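Long-range contacts in peptidoglycan-recognition protein (Apis mellifera, PDB 5XZ3), which probably recognises bacterial peptidoglycan in honeybee innate immunity, through a domain related to N-acetylmuramoyl-L-alanine amidases: residues E5-I10 with G80-G85; N122-L127 with Q164-W169. All blocks are in the same frame, centred on the assembly; numbering follows the deposited sequence.

Interaction 1: residues E5-I10 with G80-G85; sequences ENCSEI and GNIYEG
Ile-10, at the end of a turn, lies across Ile-82 and Glu-84 of strand 82-84, and its two branches divide the apolar contact. The CG1 branch approaches Ile-82, CG1 to CG2 3.9 Å, the two side chains crossing obliquely. The other branch goes further along the strand: with Ile-10 CG2 anti to its own backbone N, this methyl lies 3.9 Å from Glu-84 CB and equally near the Glu-84 backbone N, and the two side chains cross at about a right angle. Ile-82 reaches back toward the turn with its CD1, which meets the sulphur of Cys-7 (CD1 to SG 4.4 Å) and the carboxylate of Glu-9 (CD1 to OE2 4.1 Å).

Between the backbones there is a CA-H...O contact, Ile-10 CA to Ile-82 O 3.5 Å, with 139° at the hydrogen. The next residue, Ile-11, hydrogen-bonds through its backbone with both Ile-82 and Glu-84.

Polar bonds within 5-10 shape the turn. Asn-6 OD1 accepts from Ser-8 N at 3.0 Å, an Asx turn, with the donor standing above the carbonyl plane. It leads into a type I beta turn from Cys-7 to Ile-10, closed by Ile-10 N to Cys-7 O (3.2 Å). Glu-84 turns its carboxylate elsewhere, OE1 bonding to Arg-13 N.

Cys-7, Ile-10 and Ile-82 all also touch helix 118-133. The N-terminal segment meets strand 82-84, an outermost strand of the mixed sheet within this chain, at its end, where Ile-10 packs, consistent with the N-terminal extension that PGRPs add to the amidase-like fold.

Interaction 2: residues N122-L127 with Q164-W169; sequences NAAHKL and QNWPEW
His-125 and Trp-166 are brought together by their first torsions: in His-125 CG is anti to the backbone N (chi1 -167°), and in Trp-166 CG is anti to the carbonyl carbon (chi1 -70°). The side chains slide past each other in opposite directions, and one edge of the imidazole comes over a face of the indole, offset toward the rim. The pair is oblique, the imidazole and the five-membered ring having centroids 4.3 Å apart and planes inclined at 47°. His-125 CB extends the overlap, 3.9 Å from Trp-166 NE1, while Ala-124 CB meets the far end of the indole, 3.8 Å from CH2.

The indole N-H is used at the ring edge: Trp-166 NE1 donates in plane to a water at 3.0 Å, which gives a weak, long bond (3.4 Å) to Asn-122 OD1. Glu-168, bent at chi2, brings its carboxylate beside the imidazole; which way the imidazole is turned is doubtful, and so is their close approach. Trp-166 and Glu-168 both belong to a type I beta turn, closed by Trp-169 N to Trp-166 O, and both face helix 118-133.

Trp-166 also touches Leu-121 and Ile-128, and Glu-168 touches Leu-129, so the chain after helix 157-163 covers one flank of helix 118-133. From this helix Ala-124 also reaches Ile-105 and Phe-107 of strand 102-107, and Ile-76 of strand 74-76.

Helix 118-133 joins the two contacts, whose centres lie 14 Å apart. Interaction 1 lies beside it, with Ile-10 CD1 3.8 Å from Leu-127 CD1 and Ile-82 CD1 3.6 Å from Ala-123 O; residues 164-169 in interaction 2 pack on the helix itself. Both are partly buried. Interaction 1 is mostly branched aliphatic packing plus a CA-H...O contact beside an edge strand, whereas interaction 2 is mainly aromatic, with a water at the indole N-H. Each couples an irregular segment to a regular element: the N-terminal loop to strand 82-84, and the C-terminal turn to the helix.

Interaction 1: residues E5-I10 with G80-G85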
ATOM      1  N   GLU A   5       2.679 -12.689 -11.439  1.00 52.39           N
ATOM      2  CA  GLU A   5       2.017 -11.487 -11.987  1.00 51.69           C
ATOM      3  C   GLU A   5       0.495 -11.404 -11.771  1.00 50.78           C
ATOM      4  O   GLU A   5      -0.154 -10.447 -12.224  1.00 48.38           O
ATOM      5  CB  GLU A   5       2.334 -11.335 -13.485  1.00 52.82           C
ATOM      6  CG  GLU A   5       3.778 -10.963 -13.825  1.00 53.02           C
ATOM      7  CD  GLU A   5       4.094 -11.069 -15.314  1.00 55.39           C
ATOM      8  OE1 GLU A   5       3.170 -10.903 -16.146  1.00 55.59           O
ATOM      9  OE2 GLU A   5       5.276 -11.322 -15.664  1.00 56.29           O
ATOM     10  N   ASN A   6      -0.073 -12.403 -11.098  1.00 50.91           N
ATOM     11  CA  ASN A   6      -1.510 -12.417 -10.808  1.00 51.45           C
ATOM     12  C   ASN A   6      -1.758 -12.333  -9.304  1.00 51.11           C
ATOM     13  O   ASN A   6      -1.279 -13.175  -8.527  1.00 50.84           O
ATOM     14  CB  ASN A   6      -2.197 -13.643 -11.435  1.00 53.75           C
ATOM     15  CG  ASN A   6      -3.663 -13.757 -11.061  1.00 54.26           C
ATOM     16  OD1 ASN A   6      -4.003 -14.157  -9.945  1.00 53.76           O
ATOM     17  ND2 ASN A   6      -4.542 -13.421 -12.003  1.00 55.40           N
ATOM     18  N   CYS A   7      -2.530 -11.321  -8.918  1.00 48.61           N
ATOM     19  CA  CYS A   7      -2.866 -11.102  -7.523  1.00 48.41           C
ATOM     20  C   CYS A   7      -4.347 -11.348  -7.184  1.00 46.99           C
ATOM     21  O   CYS A   7      -4.984 -10.516  -6.544  1.00 43.75           O
ATOM     22  CB  CYS A   7      -2.414  -9.709  -7.086  1.00 49.11           C
ATOM     23  SG  CYS A   7      -0.620  -9.517  -6.961  1.00 52.56           S
ATOM     24  N   SER A   8      -4.873 -12.511  -7.582  1.00 47.35           N
ATOM     25  CA  SER A   8      -6.198 -13.002  -7.106  1.00 47.67           C
ATOM     26  C   SER A   8      -6.217 -13.182  -5.585  1.00 47.48           C
ATOM     27  O   SER A   8      -7.283 -13.215  -4.954  1.00 48.15           O
ATOM     28  CB  SER A   8      -6.547 -14.342  -7.756  1.00 50.33           C
ATOM     29  OG  SER A   8      -6.350 -14.320  -9.155  1.00 52.67           O
ATOM     30  N   GLU A   9      -5.013 -13.308  -5.032  1.00 47.05           N
ATOM     31  CA  GLU A   9      -4.699 -13.406  -3.603  1.00 47.63           C
ATOM     32  C   GLU A   9      -5.057 -12.181  -2.743  1.00 44.35           C
ATOM     33  O   GLU A   9      -5.143 -12.293  -1.514  1.00 44.02           O
ATOM     34  CB  GLU A   9      -3.197 -13.713  -3.454  1.00 50.33           C
ATOM     35  CG  GLU A   9      -2.378 -13.337  -4.688  1.00 52.54           C
ATOM     36  CD  GLU A   9      -0.892 -13.577  -4.531  1.00 55.70           C
ATOM     37  OE1 GLU A   9      -0.495 -14.738  -4.286  1.00 59.58           O
ATOM     38  OE2 GLU A   9      -0.117 -12.603  -4.675  1.00 56.75           O
ATOM     39  N   ILE A  10      -5.238 -11.022  -3.382  1.00 41.13           N
ATOM     40  CA  ILE A  10      -5.622  -9.793  -2.682  1.00 36.52           C
ATOM     41  C   ILE A  10      -6.920 -10.026  -1.892  1.00 34.94           C
ATOM     42  O   ILE A  10      -7.931 -10.458  -2.439  1.00 34.48           O
ATOM     43  CB  ILE A  10      -5.803  -8.586  -3.641  1.00 35.35           C
ATOM     44  CG1 ILE A  10      -4.488  -8.212  -4.340  1.00 34.88           C
ATOM     45  CG2 ILE A  10      -6.322  -7.366  -2.879  1.00 35.20           C
ATOM     46  CD1 ILE A  10      -4.659  -7.329  -5.565  1.00 33.91           C
ATOM     47  N   GLY A  80       1.817 -11.915   5.472  1.00 39.20           N
ATOM     48  CA  GLY A  80       2.236 -11.987   4.076  1.00 38.60           C
ATOM     49  C   GLY A  80       1.080 -11.826   3.109  1.00 37.64           C
ATOM     50  O   GLY A  80       1.221 -12.104   1.918  1.00 38.80           O
ATOM     51  N   ASN A  81      -0.068 -11.379   3.613  1.00 36.65           N
ATOM     52  CA  ASN A  81      -1.242 -11.146   2.767  1.00 34.98           C
ATOM     53  C   ASN A  81      -1.311  -9.696   2.291  1.00 33.07           C
ATOM     54  O   ASN A  81      -0.795  -8.783   2.960  1.00 33.35           O
ATOM     55  CB  ASN A  81      -2.538 -11.530   3.497  1.00 35.92           C
ATOM     56  CG  ASN A  81      -2.833 -13.036   3.455  1.00 38.10           C
ATOM     57  OD1 ASN A  81      -2.791 -13.665   2.398  1.00 39.37           O
ATOM     58  ND2 ASN A  81      -3.170 -13.604   4.606  1.00 37.39           N
ATOM     59  N   ILE A  82      -1.951  -9.501   1.141  1.00 31.02           N
ATOM     60  CA  ILE A  82      -2.233  -8.168   0.590  1.00 30.10           C
ATOM     61  C   ILE A  82      -3.711  -7.862   0.839  1.00 29.42           C
ATOM     62  O   ILE A  82      -4.577  -8.659   0.478  1.00 30.68           O
ATOM     63  CB  ILE A  82      -1.949  -8.103  -0.923  1.00 29.79           C
ATOM     64  CG1 ILE A  82      -0.492  -8.459  -1.237  1.00 30.46           C
ATOM     65  CG2 ILE A  82      -2.335  -6.738  -1.500  1.00 28.53           C
ATOM     66  CD1 ILE A  82      -0.334  -9.126  -2.600  1.00 29.74           C
ATOM     67  N   TYR A  83      -3.977  -6.711   1.451  1.00 28.98           N
ATOM     68  CA  TYR A  83      -5.338  -6.249   1.729  1.00 29.00           C
ATOM     69  C   TYR A  83      -5.661  -5.020   0.899  1.00 28.76           C
ATOM     70  O   TYR A  83      -4.899  -4.055   0.880  1.00 28.15           O
ATOM     71  CB  TYR A  83      -5.500  -5.916   3.218  1.00 29.74           C
ATOM     72  CG  TYR A  83      -5.319  -7.131   4.095  1.00 30.79           C
ATOM     73  CD1 TYR A  83      -4.040  -7.566   4.466  1.00 31.34           C
ATOM     74  CD2 TYR A  83      -6.431  -7.869   4.525  1.00 31.81           C
ATOM     75  CE1 TYR A  83      -3.865  -8.698   5.251  1.00 32.95           C
ATOM     76  CE2 TYR A  83      -6.267  -9.007   5.305  1.00 32.72           C
ATOM     77  CZ  TYR A  83      -4.990  -9.417   5.653  1.00 33.71           C
ATOM     78  OH  TYR A  83      -4.833 -10.539   6.412  1.00 35.85           O
ATOM     79  N   GLU A  84      -6.814  -5.061   0.238  1.00 28.48           N
ATOM     80  CA  GLU A  84      -7.316  -3.926  -0.522  1.00 28.50           C
ATOM     81  C   GLU A  84      -7.816  -2.849   0.450  1.00 28.12           C
ATOM     82  O   GLU A  84      -8.681  -3.121   1.294  1.00 28.05           O
ATOM     83  CB  GLU A  84      -8.443  -4.377  -1.464  1.00 29.55           C
ATOM     84  CG  GLU A  84      -8.946  -3.277  -2.398  1.00 29.73           C
ATOM     85  CD  GLU A  84     -10.196  -3.649  -3.188  1.00 31.76           C
ATOM     86  OE1 GLU A  84     -11.023  -4.451  -2.705  1.00 30.10           O
ATOM     87  OE2 GLU A  84     -10.349  -3.118  -4.317  1.00 33.86           O
ATOM     88  N   GLY A  85      -7.254  -1.648   0.330  1.00 27.61           N
ATOM     89  CA  GLY A  85      -7.729  -0.481   1.066  1.00 28.20           C
ATOM     90  C   GLY A  85      -8.654   0.267   0.130  1.00 29.50           C
ATOM     91  O   GLY A  85      -9.759  -0.212  -0.177  1.00 30.29           O
TER

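Interaction 2: residues N122-L127 with Q164-W169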
ATOM      1  N   ASN A 122       8.023  -9.673  -0.488  1.00 31.80           N
ATOM      2  CA  ASN A 122       7.644 -10.451  -1.681  1.00 32.90           C
ATOM      3  C   ASN A 122       6.198 -10.192  -2.095  1.00 31.86           C
ATOM      4  O   ASN A 122       5.931 -10.059  -3.286  1.00 31.86           O
ATOM      5  CB  ASN A 122       7.902 -11.949  -1.478  1.00 35.49           C
ATOM      6  CG  ASN A 122       9.391 -12.295  -1.475  1.00 37.93           C
ATOM      7  OD1 ASN A 122      10.236 -11.514  -1.909  1.00 38.99           O
ATOM      8  ND2 ASN A 122       9.708 -13.469  -0.974  1.00 38.74           N
ATOM      9  N   ALA A 123       5.286 -10.092  -1.121  1.00 30.24           N
ATOM     10  CA  ALA A 123       3.880  -9.683  -1.381  1.00 29.55           C
ATOM     11  C   ALA A 123       3.761  -8.301  -2.038  1.00 28.31           C
ATOM     12  O   ALA A 123       3.060  -8.158  -3.027  1.00 27.74           O
ATOM     13  CB  ALA A 123       3.045  -9.719  -0.110  1.00 29.51           C
ATOM     14  N   ALA A 124       4.443  -7.300  -1.489  1.00 27.78           N
ATOM     15  CA  ALA A 124       4.407  -5.937  -2.058  1.00 27.02           C
ATOM     16  C   ALA A 124       5.011  -5.909  -3.450  1.00 27.03           C
ATOM     17  O   ALA A 124       4.475  -5.246  -4.339  1.00 26.66           O
ATOM     18  CB  ALA A 124       5.115  -4.945  -1.155  1.00 26.03           C
ATOM     19  N   HIS A 125       6.103  -6.642  -3.650  1.00 27.49           N
ATOM     20  CA  HIS A 125       6.737  -6.657  -4.973  1.00 29.56           C
ATOM     21  C   HIS A 125       5.868  -7.356  -6.023  1.00 30.15           C
ATOM     22  O   HIS A 125       5.769  -6.886  -7.176  1.00 28.74           O
ATOM     23  CB  HIS A 125       8.132  -7.256  -4.939  1.00 30.70           C
ATOM     24  CG  HIS A 125       8.896  -7.002  -6.195  1.00 31.97           C
ATOM     25  ND1 HIS A 125       9.395  -5.759  -6.514  1.00 32.66           N
ATOM     26  CD2 HIS A 125       9.173  -7.802  -7.248  1.00 33.25           C
ATOM     27  CE1 HIS A 125       9.999  -5.817  -7.689  1.00 33.16           C
ATOM     28  NE2 HIS A 125       9.881  -7.046  -8.155  1.00 35.32           N
ATOM     29  N   LYS A 126       5.203  -8.438  -5.610  1.00 30.58           N
ATOM     30  CA  LYS A 126       4.254  -9.131  -6.488  1.00 32.15           C
ATOM     31  C   LYS A 126       3.079  -8.222  -6.851  1.00 30.17           C
ATOM     32  O   LYS A 126       2.597  -8.256  -7.991  1.00 29.55           O
ATOM     33  CB  LYS A 126       3.743 -10.439  -5.873  1.00 35.00           C
ATOM     34  CG  LYS A 126       4.723 -11.603  -5.944  1.00 39.59           C
ATOM     35  CD  LYS A 126       4.102 -12.856  -5.320  1.00 41.43           C
ATOM     36  CE  LYS A 126       5.125 -13.716  -4.584  1.00 44.13           C
ATOM     37  NZ  LYS A 126       4.510 -14.961  -4.030  1.00 45.92           N
ATOM     38  N   LEU A 127       2.646  -7.392  -5.899  1.00 28.22           N
ATOM     39  CA  LEU A 127       1.550  -6.484  -6.147  1.00 27.48           C
ATOM     40  C   LEU A 127       1.913  -5.479  -7.246  1.00 26.59           C
ATOM     41  O   LEU A 127       1.081  -5.156  -8.097  1.00 26.70           O
ATOM     42  CB  LEU A 127       1.151  -5.763  -4.866  1.00 26.87           C
ATOM     43  CG  LEU A 127      -0.038  -4.815  -4.928  1.00 26.34           C
ATOM     44  CD1 LEU A 127      -1.347  -5.503  -5.276  1.00 26.50           C
ATOM     45  CD2 LEU A 127      -0.152  -4.084  -3.594  1.00 25.66           C
ATOM     46  N   GLN A 164      14.919  -0.427  -1.825  1.00 24.99           N
ATOM     47  CA  GLN A 164      15.996   0.005  -2.733  1.00 25.54           C
ATOM     48  C   GLN A 164      16.619  -1.136  -3.561  1.00 25.91           C
ATOM     49  O   GLN A 164      17.274  -0.877  -4.577  1.00 25.65           O
ATOM     50  CB  GLN A 164      17.098   0.750  -1.977  1.00 25.85           C
ATOM     51  CG  GLN A 164      16.670   2.131  -1.524  1.00 26.27           C
ATOM     52  CD  GLN A 164      17.774   2.848  -0.796  1.00 26.78           C
ATOM     53  OE1 GLN A 164      17.986   2.635   0.399  1.00 26.51           O
ATOM     54  NE2 GLN A 164      18.505   3.680  -1.518  1.00 27.05           N
ATOM     55  N   ASN A 165      16.419  -2.377  -3.128  1.00 26.10           N
ATOM     56  CA  ASN A 165      16.852  -3.547  -3.923  1.00 27.30           C
ATOM     57  C   ASN A 165      15.956  -3.814  -5.132  1.00 27.74           C
ATOM     58  O   ASN A 165      16.345  -4.532  -6.064  1.00 28.25           O
ATOM     59  CB  ASN A 165      16.944  -4.798  -3.048  1.00 28.91           C
ATOM     60  CG  ASN A 165      18.011  -4.680  -1.961  1.00 29.95           C
ATOM     61  OD1 ASN A 165      19.049  -4.042  -2.154  1.00 30.14           O
ATOM     62  ND2 ASN A 165      17.758  -5.315  -0.812  1.00 30.08           N
ATOM     63  N   TRP A 166      14.768  -3.226  -5.133  1.00 27.16           N
ATOM     64  CA  TRP A 166      13.821  -3.473  -6.203  1.00 27.61           C
ATOM     65  C   TRP A 166      14.216  -2.727  -7.458  1.00 28.13           C
ATOM     66  O   TRP A 166      14.507  -1.534  -7.385  1.00 28.66           O
ATOM     67  CB  TRP A 166      12.436  -3.026  -5.809  1.00 26.60           C
ATOM     68  CG  TRP A 166      11.754  -3.821  -4.759  1.00 26.55           C
ATOM     69  CD1 TRP A 166      12.073  -5.078  -4.293  1.00 27.32           C
ATOM     70  CD2 TRP A 166      10.558  -3.436  -4.093  1.00 25.76           C
ATOM     71  NE1 TRP A 166      11.146  -5.468  -3.333  1.00 26.45           N
ATOM     72  CE2 TRP A 166      10.215  -4.474  -3.197  1.00 25.78           C
ATOM     73  CE3 TRP A 166       9.753  -2.283  -4.140  1.00 25.28           C
ATOM     74  CZ2 TRP A 166       9.082  -4.406  -2.366  1.00 25.49           C
ATOM     75  CZ3 TRP A 166       8.645  -2.208  -3.299  1.00 25.12           C
ATOM     76  CH2 TRP A 166       8.315  -3.262  -2.427  1.00 24.97           C
ATOM     77  N   PRO A 167      14.179  -3.409  -8.622  1.00 29.11           N
ATOM     78  CA  PRO A 167      14.559  -2.741  -9.876  1.00 29.35           C
ATOM     79  C   PRO A 167      13.658  -1.560 -10.249  1.00 28.84           C
ATOM     80  O   PRO A 167      14.088  -0.679 -10.999  1.00 29.04           O
ATOM     81  CB  PRO A 167      14.437  -3.855 -10.917  1.00 30.95           C
ATOM     82  CG  PRO A 167      14.542  -5.131 -10.137  1.00 31.35           C
ATOM     83  CD  PRO A 167      13.864  -4.839  -8.836  1.00 29.61           C
ATOM     84  N   GLU A 168      12.425  -1.543  -9.734  1.00 28.44           N
ATOM     85  CA  GLU A 168      11.458  -0.474 -10.040  1.00 27.91           C
ATOM     86  C   GLU A 168      11.672   0.751  -9.129  1.00 27.08           C
ATOM     87  O   GLU A 168      11.121   1.823  -9.397  1.00 26.39           O
ATOM     88  CB  GLU A 168       9.989  -0.964  -9.945  1.00 27.72           C
ATOM     89  CG  GLU A 168       9.587  -2.112 -10.873  1.00 30.43           C
ATOM     90  CD  GLU A 168       9.977  -3.502 -10.363  1.00 31.22           C
ATOM     91  OE1 GLU A 168      10.593  -3.601  -9.281  1.00 31.58           O
ATOM     92  OE2 GLU A 168       9.668  -4.509 -11.045  1.00 31.86           O
ATOM     93  N   TRP A 169      12.476   0.594  -8.070  1.00 27.23           N
ATOM     94  CA  TRP A 169      12.786   1.728  -7.181  1.00 26.03           C
ATOM     95  C   TRP A 169      13.620   2.777  -7.929  1.00 26.66           C
ATOM     96  O   TRP A 169      14.530   2.419  -8.670  1.00 26.51           O
ATOM     97  CB  TRP A 169      13.484   1.272  -5.892  1.00 26.15           C
ATOM     98  CG  TRP A 169      13.887   2.445  -5.043  1.00 25.73           C
ATOM     99  CD1 TRP A 169      13.073   3.177  -4.233  1.00 25.79           C
ATOM    100  CD2 TRP A 169      15.186   3.049  -4.964  1.00 26.23           C
ATOM    101  NE1 TRP A 169      13.779   4.206  -3.652  1.00 25.95           N
ATOM    102  CE2 TRP A 169      15.078   4.156  -4.087  1.00 26.04           C
ATOM    103  CE3 TRP A 169      16.424   2.778  -5.562  1.00 26.86           C
ATOM    104  CZ2 TRP A 169      16.170   4.966  -3.758  1.00 27.12           C
ATOM    105  CZ3 TRP A 169      17.524   3.603  -5.242  1.00 28.14           C
ATOM    106  CH2 TRP A 169      17.376   4.688  -4.349  1.00 27.47           C
TER
HETATM  107  O   HOH W   1      11.334  -8.382  -2.678  1.00 36.16           O